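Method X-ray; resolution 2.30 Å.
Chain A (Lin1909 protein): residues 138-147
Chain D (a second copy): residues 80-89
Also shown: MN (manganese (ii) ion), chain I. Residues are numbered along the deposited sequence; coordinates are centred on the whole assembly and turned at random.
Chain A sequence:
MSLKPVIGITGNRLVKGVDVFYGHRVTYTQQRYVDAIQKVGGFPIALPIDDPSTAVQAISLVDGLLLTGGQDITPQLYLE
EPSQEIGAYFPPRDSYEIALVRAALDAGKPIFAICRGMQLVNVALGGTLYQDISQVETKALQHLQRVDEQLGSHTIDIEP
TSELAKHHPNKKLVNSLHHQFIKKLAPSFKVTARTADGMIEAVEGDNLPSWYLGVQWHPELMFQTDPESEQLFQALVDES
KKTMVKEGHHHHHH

Chain A, residues 138-147: TKALQHLQRV
Chain D 80-89: EEPSQEIGAY

A single glutamine side chain can serve as the clasp between two irregular loops, and A:Gln142 does so here with one nitrogen: its NE2 donates to two backbone carbonyls of the neighbouring copy, lying 3.0 Å from D:Gln84 O and 3.0 Å from D:Ile86 O, with N-H...O angles of 150° and 146°. The two carbonyls stand two residues apart in a chain that is bent by a type I turn from D:Ser83 to D:Ile86. Within the turn D:Gln84 has phi/psi of -63/-29 and D:Glu85 -96/13, and D:Ile86 N donates to D:Ser83 O at 3.3 Å. An extended glutamine reaches this site: chi1 is -171° (t), chi2 178° (t) and chi3 78°.

Neither stretch forms regular helix or strand, yet they run alongside each other in the same direction. A:Leu141 pairs with D:Ser83 (CA to CA 4.8 Å), A:Gln142 with D:Gln84 (CA to CA 3.9 Å) and A:Arg146 with D:Ala88 (CA to CA 4.4 Å). The close approach at A:Gln142 is fixed by its backbone as well, for A:Gln142 N donates to D:Pro82 O at 2.9 Å and a nearly straight 173°. A:Gln142 (-74/130) and A:Leu141 (-75/176) are both extended. The CA-to-CB bond of A:Leu141 points away overall, but the mt rotamer brings its CD2 to 3.6 Å from D:Glu81 CB, while its CB touches D:Pro82 O at 3.4 Å.

The amide oxygen of A:Gln142 is occupied by water. Water 3 donates to A:Gln142 OE1 at 2.6 Å and to D:Gly87 O at 2.9 Å, and accepts from A:Arg146 N at 2.7 Å, so it links three residues across the gap. Water 2 donates to the same OE1 at 2.8 Å and lies 2.9 Å from D:Tyr89 OH. Both ends of the amide are thus engaged, which suits a polar group buried in an interface.

Toward the start of chain A's stretch the contact becomes ionic and more exposed. A:Lys139 (chi t, p, t, p) brings NZ to 3.3 Å from D:Glu85 OE2, a salt bridge whose hydrogen bond is weak. Nearby, water 1 donates to A:Ala140 O at 2.9 Å and accepts from D:Gln84 N at 2.9 Å, joining the two backbones.

At the other end packing takes over. A:Val147 (-57/152, chi1 t) sets CG2 over one face of the D:Tyr89 ring, 3.2 Å from the ring centroid and 19° off the normal, a tight CH-pi contact; the ring is held at chi1 47° (p) and chi2 89°. Next to it, A:Arg146 CB lies 3.7 Å from D:Ala88 CB, although the end of the arginine leads away.

A:His143 takes no part in this contact: its ND1 binds the manganese ion at 2.2 Å. In all, 689 Å² is buried between the stretches.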

ATOM      1  N   THR A 138      -8.378 -28.563 -24.587  1.00 33.45           N
ATOM      2  CA  THR A 138      -9.084 -27.596 -25.417  1.00 33.25           C
ATOM      3  C   THR A 138      -9.289 -26.267 -24.691  1.00 32.21           C
ATOM      4  O   THR A 138      -9.463 -26.238 -23.473  1.00 31.25           O
ATOM      5  CB  THR A 138     -10.438 -28.159 -25.841  1.00 35.07           C
ATOM      6  OG1 THR A 138     -11.096 -27.226 -26.710  1.00 38.06           O
ATOM      7  CG2 THR A 138     -11.298 -28.426 -24.607  1.00 37.63           C
ATOM      8  N   LYS A 139      -9.264 -25.168 -25.443  1.00 30.54           N
ATOM      9  CA  LYS A 139      -9.434 -23.835 -24.867  1.00 29.57           C
ATOM     10  C   LYS A 139     -10.700 -23.779 -24.012  1.00 27.21           C
ATOM     11  O   LYS A 139     -11.807 -24.044 -24.488  1.00 27.50           O
ATOM     12  CB  LYS A 139      -9.517 -22.777 -25.974  1.00 31.64           C
ATOM     13  CG  LYS A 139      -9.199 -21.341 -25.535  1.00 33.29           C
ATOM     14  CD  LYS A 139      -7.750 -21.213 -25.056  1.00 34.11           C
ATOM     15  CE  LYS A 139      -7.217 -19.784 -25.185  1.00 35.64           C
ATOM     16  NZ  LYS A 139      -7.988 -18.773 -24.406  1.00 34.74           N
ATOM     17  N   ALA A 140     -10.529 -23.446 -22.741  1.00 21.88           N
ATOM     18  CA  ALA A 140     -11.663 -23.364 -21.846  1.00 19.67           C
ATOM     19  C   ALA A 140     -12.139 -21.926 -21.732  1.00 17.31           C
ATOM     20  O   ALA A 140     -11.408 -20.989 -22.062  1.00 15.62           O
ATOM     21  CB  ALA A 140     -11.285 -23.899 -20.478  1.00 17.65           C
ATOM     22  N   LEU A 141     -13.379 -21.766 -21.289  1.00 14.90           N
ATOM     23  CA  LEU A 141     -13.949 -20.446 -21.086  1.00 15.16           C
ATOM     24  C   LEU A 141     -13.324 -19.873 -19.821  1.00 14.06           C
ATOM     25  O   LEU A 141     -12.559 -20.548 -19.147  1.00 12.37           O
ATOM     26  CB  LEU A 141     -15.459 -20.549 -20.898  1.00 16.62           C
ATOM     27  CG  LEU A 141     -16.228 -21.009 -22.133  1.00 17.32           C
ATOM     28  CD1 LEU A 141     -17.674 -21.283 -21.750  1.00 16.25           C
ATOM     29  CD2 LEU A 141     -16.120 -19.935 -23.222  1.00 15.29           C
ATOM     30  N   GLN A 142     -13.643 -18.627 -19.495  1.00 15.98           N
ATOM     31  CA  GLN A 142     -13.089 -18.039 -18.286  1.00 16.85           C
ATOM     32  C   GLN A 142     -13.781 -18.653 -17.083  1.00 16.55           C
ATOM     33  O   GLN A 142     -15.015 -18.713 -17.032  1.00 15.62           O
ATOM     34  CB  GLN A 142     -13.309 -16.528 -18.244  1.00 18.67           C
ATOM     35  CG  GLN A 142     -12.550 -15.873 -17.095  1.00 22.08           C
ATOM     36  CD  GLN A 142     -12.701 -14.373 -17.064  1.00 24.70           C
ATOM     37  OE1 GLN A 142     -13.730 -13.848 -16.624  1.00 29.26           O
ATOM     38  NE2 GLN A 142     -11.685 -13.669 -17.538  1.00 20.27           N
ATOM     39  N   HIS A 143     -12.994 -19.112 -16.116  1.00 16.03           N
ATOM     40  CA  HIS A 143     -13.578 -19.692 -14.914  1.00 16.31           C
ATOM     41  C   HIS A 143     -13.191 -18.923 -13.659  1.00 15.76           C
ATOM     42  O   HIS A 143     -13.632 -19.249 -12.557  1.00 15.04           O
ATOM     43  CB  HIS A 143     -13.224 -21.178 -14.822  1.00 16.42           C
ATOM     44  CG  HIS A 143     -14.066 -22.034 -15.720  1.00 17.04           C
ATOM     45  ND1 HIS A 143     -15.287 -22.542 -15.330  1.00 17.00           N
ATOM     46  CD2 HIS A 143     -13.912 -22.380 -17.021  1.00 13.59           C
ATOM     47  CE1 HIS A 143     -15.851 -23.165 -16.351  1.00 16.62           C
ATOM     48  NE2 HIS A 143     -15.036 -23.078 -17.389  1.00 17.92           N
ATOM     49  N   LEU A 144     -12.354 -17.905 -13.838  1.00 15.32           N
ATOM     50  CA  LEU A 144     -11.981 -17.021 -12.739  1.00 17.66           C
ATOM     51  C   LEU A 144     -12.572 -15.702 -13.217  1.00 17.99           C
ATOM     52  O   LEU A 144     -11.881 -14.874 -13.801  1.00 19.18           O
ATOM     53  CB  LEU A 144     -10.462 -16.897 -12.589  1.00 18.20           C
ATOM     54  CG  LEU A 144     -10.051 -15.986 -11.423  1.00 19.71           C
ATOM     55  CD1 LEU A 144     -10.757 -16.429 -10.142  1.00 18.51           C
ATOM     56  CD2 LEU A 144      -8.534 -16.021 -11.241  1.00 19.11           C
ATOM     57  N   GLN A 145     -13.872 -15.540 -12.992  1.00 18.75           N
ATOM     58  CA  GLN A 145     -14.601 -14.364 -13.439  1.00 19.23           C
ATOM     59  C   GLN A 145     -14.141 -13.066 -12.795  1.00 20.13           C
ATOM     60  O   GLN A 145     -13.736 -13.042 -11.637  1.00 22.33           O
ATOM     61  CB  GLN A 145     -16.100 -14.558 -13.190  1.00 15.53           C
ATOM     62  CG  GLN A 145     -16.515 -14.476 -11.736  1.00 14.50           C
ATOM     63  CD  GLN A 145     -18.001 -14.748 -11.531  1.00 15.20           C
ATOM     64  OE1 GLN A 145     -18.512 -15.801 -11.913  1.00 13.33           O
ATOM     65  NE2 GLN A 145     -18.699 -13.797 -10.919  1.00 15.76           N
ATOM     66  N   ARG A 146     -14.205 -11.988 -13.563  1.00 22.03           N
ATOM     67  CA  ARG A 146     -13.820 -10.673 -13.079  1.00 23.70           C
ATOM     68  C   ARG A 146     -15.097  -9.932 -12.714  1.00 23.25           C
ATOM     69  O   ARG A 146     -15.067  -8.967 -11.952  1.00 23.11           O
ATOM     70  CB  ARG A 146     -13.027  -9.911 -14.148  1.00 26.93           C
ATOM     71  CG  ARG A 146     -11.660 -10.520 -14.444  1.00 34.06           C
ATOM     72  CD  ARG A 146     -10.930 -10.826 -13.142  1.00 41.55           C
ATOM     73  NE  ARG A 146      -9.655 -11.520 -13.335  1.00 49.07           N
ATOM     74  CZ  ARG A 146      -8.981 -12.134 -12.359  1.00 50.79           C
ATOM     75  NH1 ARG A 146      -9.463 -12.144 -11.117  1.00 50.57           N
ATOM     76  NH2 ARG A 146      -7.824 -12.738 -12.623  1.00 51.13           N
ATOM     77  N   VAL A 147     -16.217 -10.390 -13.272  1.00 21.72           N
ATOM     78  CA  VAL A 147     -17.526  -9.823 -12.970  1.00 20.73           C
ATOM     79  C   VAL A 147     -17.567 -10.010 -11.474  1.00 21.90           C
ATOM     80  O   VAL A 147     -16.952 -10.950 -10.966  1.00 20.20           O
ATOM     81  CB  VAL A 147     -18.652 -10.675 -13.549  1.00 21.17           C
ATOM     82  CG1 VAL A 147     -19.950  -9.885 -13.582  1.00 19.93           C
ATOM     83  CG2 VAL A 147     -18.259 -11.179 -14.905  1.00 19.66           C
TER
ATOM     84  N   GLU D  80     -22.195 -14.588 -26.810  1.00 19.34           N
ATOM     85  CA  GLU D  80     -20.924 -15.255 -26.591  1.00 18.51           C
ATOM     86  C   GLU D  80     -20.687 -15.547 -25.121  1.00 17.75           C
ATOM     87  O   GLU D  80     -21.189 -14.843 -24.249  1.00 17.68           O
ATOM     88  CB  GLU D  80     -19.778 -14.401 -27.135  1.00 17.53           C
ATOM     89  CG  GLU D  80     -19.516 -14.603 -28.618  1.00 20.06           C
ATOM     90  CD  GLU D  80     -18.351 -13.784 -29.138  1.00 20.59           C
ATOM     91  OE1 GLU D  80     -17.331 -13.651 -28.419  1.00 17.56           O
ATOM     92  OE2 GLU D  80     -18.458 -13.284 -30.279  1.00 22.59           O
ATOM     93  N   GLU D  81     -19.947 -16.613 -24.853  1.00 16.37           N
ATOM     94  CA  GLU D  81     -19.607 -16.960 -23.483  1.00 16.68           C
ATOM     95  C   GLU D  81     -18.302 -16.231 -23.207  1.00 15.10           C
ATOM     96  O   GLU D  81     -17.564 -15.898 -24.134  1.00 14.30           O
ATOM     97  CB  GLU D  81     -19.410 -18.468 -23.322  1.00 14.27           C
ATOM     98  CG  GLU D  81     -20.698 -19.260 -23.331  1.00 14.26           C
ATOM     99  CD  GLU D  81     -21.640 -18.829 -22.233  1.00 17.44           C
ATOM    100  OE1 GLU D  81     -22.609 -18.096 -22.533  1.00 21.23           O
ATOM    101  OE2 GLU D  81     -21.410 -19.213 -21.063  1.00 15.85           O
ATOM    102  N   PRO D  82     -18.011 -15.954 -21.932  1.00 14.51           N
ATOM    103  CA  PRO D  82     -16.783 -15.253 -21.545  1.00 15.09           C
ATOM    104  C   PRO D  82     -15.488 -16.022 -21.813  1.00 15.28           C
ATOM    105  O   PRO D  82     -15.319 -17.153 -21.359  1.00 15.12           O
ATOM    106  CB  PRO D  82     -17.000 -14.973 -20.054  1.00 13.47           C
ATOM    107  CG  PRO D  82     -17.882 -16.110 -19.621  1.00 14.78           C
ATOM    108  CD  PRO D  82     -18.878 -16.176 -20.761  1.00 14.39           C
ATOM    109  N   SER D  83     -14.584 -15.411 -22.572  1.00 14.01           N
ATOM    110  CA  SER D  83     -13.310 -16.049 -22.845  1.00 15.87           C
ATOM    111  C   SER D  83     -12.408 -15.746 -21.655  1.00 16.17           C
ATOM    112  O   SER D  83     -12.743 -14.906 -20.818  1.00 14.84           O
ATOM    113  CB  SER D  83     -12.684 -15.512 -24.136  1.00 17.63           C
ATOM    114  OG  SER D  83     -12.539 -14.100 -24.099  1.00 19.21           O
ATOM    115  N   GLN D  84     -11.278 -16.442 -21.573  1.00 16.25           N
ATOM    116  CA  GLN D  84     -10.347 -16.250 -20.469  1.00 16.96           C
ATOM    117  C   GLN D  84      -9.747 -14.855 -20.408  1.00 17.04           C
ATOM    118  O   GLN D  84      -9.416 -14.382 -19.331  1.00 19.43           O
ATOM    119  CB  GLN D  84      -9.217 -17.272 -20.536  1.00 15.29           C
ATOM    120  CG  GLN D  84      -9.649 -18.687 -20.243  1.00 15.93           C
ATOM    121  CD  GLN D  84      -8.512 -19.673 -20.437  1.00 18.80           C
ATOM    122  OE1 GLN D  84      -8.669 -20.707 -21.098  1.00 17.26           O
ATOM    123  NE2 GLN D  84      -7.357 -19.359 -19.863  1.00 16.30           N
ATOM    124  N   GLU D  85      -9.599 -14.184 -21.544  1.00 16.64           N
ATOM    125  CA  GLU D  85      -9.021 -12.854 -21.480  1.00 18.17           C
ATOM    126  C   GLU D  85     -10.013 -11.691 -21.434  1.00 16.45           C
ATOM    127  O   GLU D  85      -9.623 -10.539 -21.604  1.00 16.26           O
ATOM    128  CB  GLU D  85      -7.981 -12.647 -22.601  1.00 18.62           C
ATOM    129  CG  GLU D  85      -8.211 -13.400 -23.897  1.00 26.00           C
ATOM    130  CD  GLU D  85      -8.077 -14.916 -23.772  1.00 26.59           C
ATOM    131  OE1 GLU D  85      -7.054 -15.412 -23.241  1.00 24.59           O
ATOM    132  OE2 GLU D  85      -9.007 -15.613 -24.229  1.00 29.04           O
ATOM    133  N   ILE D  86     -11.289 -11.972 -21.184  1.00 15.21           N
ATOM    134  CA  ILE D  86     -12.252 -10.883 -21.101  1.00 15.41           C
ATOM    135  C   ILE D  86     -12.097 -10.238 -19.727  1.00 17.29           C
ATOM    136  O   ILE D  86     -11.654 -10.890 -18.772  1.00 16.19           O
ATOM    137  CB  ILE D  86     -13.724 -11.358 -21.258  1.00 13.99           C
ATOM    138  CG1 ILE D  86     -14.628 -10.133 -21.429  1.00 13.83           C
ATOM    139  CG2 ILE D  86     -14.180 -12.139 -20.019  1.00 10.45           C
ATOM    140  CD1 ILE D  86     -16.076 -10.467 -21.666  1.00 15.34           C
ATOM    141  N   GLY D  87     -12.459  -8.962 -19.625  1.00 17.20           N
ATOM    142  CA  GLY D  87     -12.345  -8.280 -18.351  1.00 14.66           C
ATOM    143  C   GLY D  87     -13.629  -8.368 -17.554  1.00 16.44           C
ATOM    144  O   GLY D  87     -14.466  -9.239 -17.794  1.00 15.40           O
ATOM    145  N   ALA D  88     -13.784  -7.460 -16.596  1.00 15.96           N
ATOM    146  CA  ALA D  88     -14.972  -7.428 -15.772  1.00 16.61           C
ATOM    147  C   ALA D  88     -16.118  -6.766 -16.535  1.00 17.32           C
ATOM    148  O   ALA D  88     -15.899  -5.891 -17.375  1.00 16.19           O
ATOM    149  CB  ALA D  88     -14.688  -6.658 -14.476  1.00 16.28           C
ATOM    150  N   TYR D  89     -17.336  -7.213 -16.247  1.00 18.37           N
ATOM    151  CA  TYR D  89     -18.537  -6.644 -16.853  1.00 18.27           C
ATOM    152  C   TYR D  89     -19.655  -6.619 -15.817  1.00 17.34           C
ATOM    153  O   TYR D  89     -19.541  -7.248 -14.763  1.00 19.19           O
ATOM    154  CB  TYR D  89     -18.943  -7.429 -18.111  1.00 17.15           C
ATOM    155  CG  TYR D  89     -18.951  -8.935 -17.980  1.00 16.90           C
ATOM    156  CD1 TYR D  89     -20.088  -9.609 -17.553  1.00 16.91           C
ATOM    157  CD2 TYR D  89     -17.825  -9.687 -18.318  1.00 16.90           C
ATOM    158  CE1 TYR D  89     -20.113 -10.992 -17.469  1.00 17.93           C
ATOM    159  CE2 TYR D  89     -17.834 -11.070 -18.238  1.00 17.87           C
ATOM    160  CZ  TYR D  89     -18.983 -11.721 -17.812  1.00 18.25           C
ATOM    161  OH  TYR D  89     -18.997 -13.094 -17.714  1.00 17.94           O
TER
HETATM  162 MN    MN I 300     -16.639 -22.419 -13.652  1.00 15.60          MN
HETATM  163  O   HOH W   1     -11.234 -18.529 -23.539  1.00 30.27           O
HETATM  164  O   HOH W   2     -16.515 -14.062 -16.691  1.00  9.75           O
HETATM  165  O   HOH W   3     -14.882 -11.545 -16.157  1.00 27.01           O
HETATM  166  O   HOH W   4     -17.943 -22.179 -11.816  1.00 13.41           O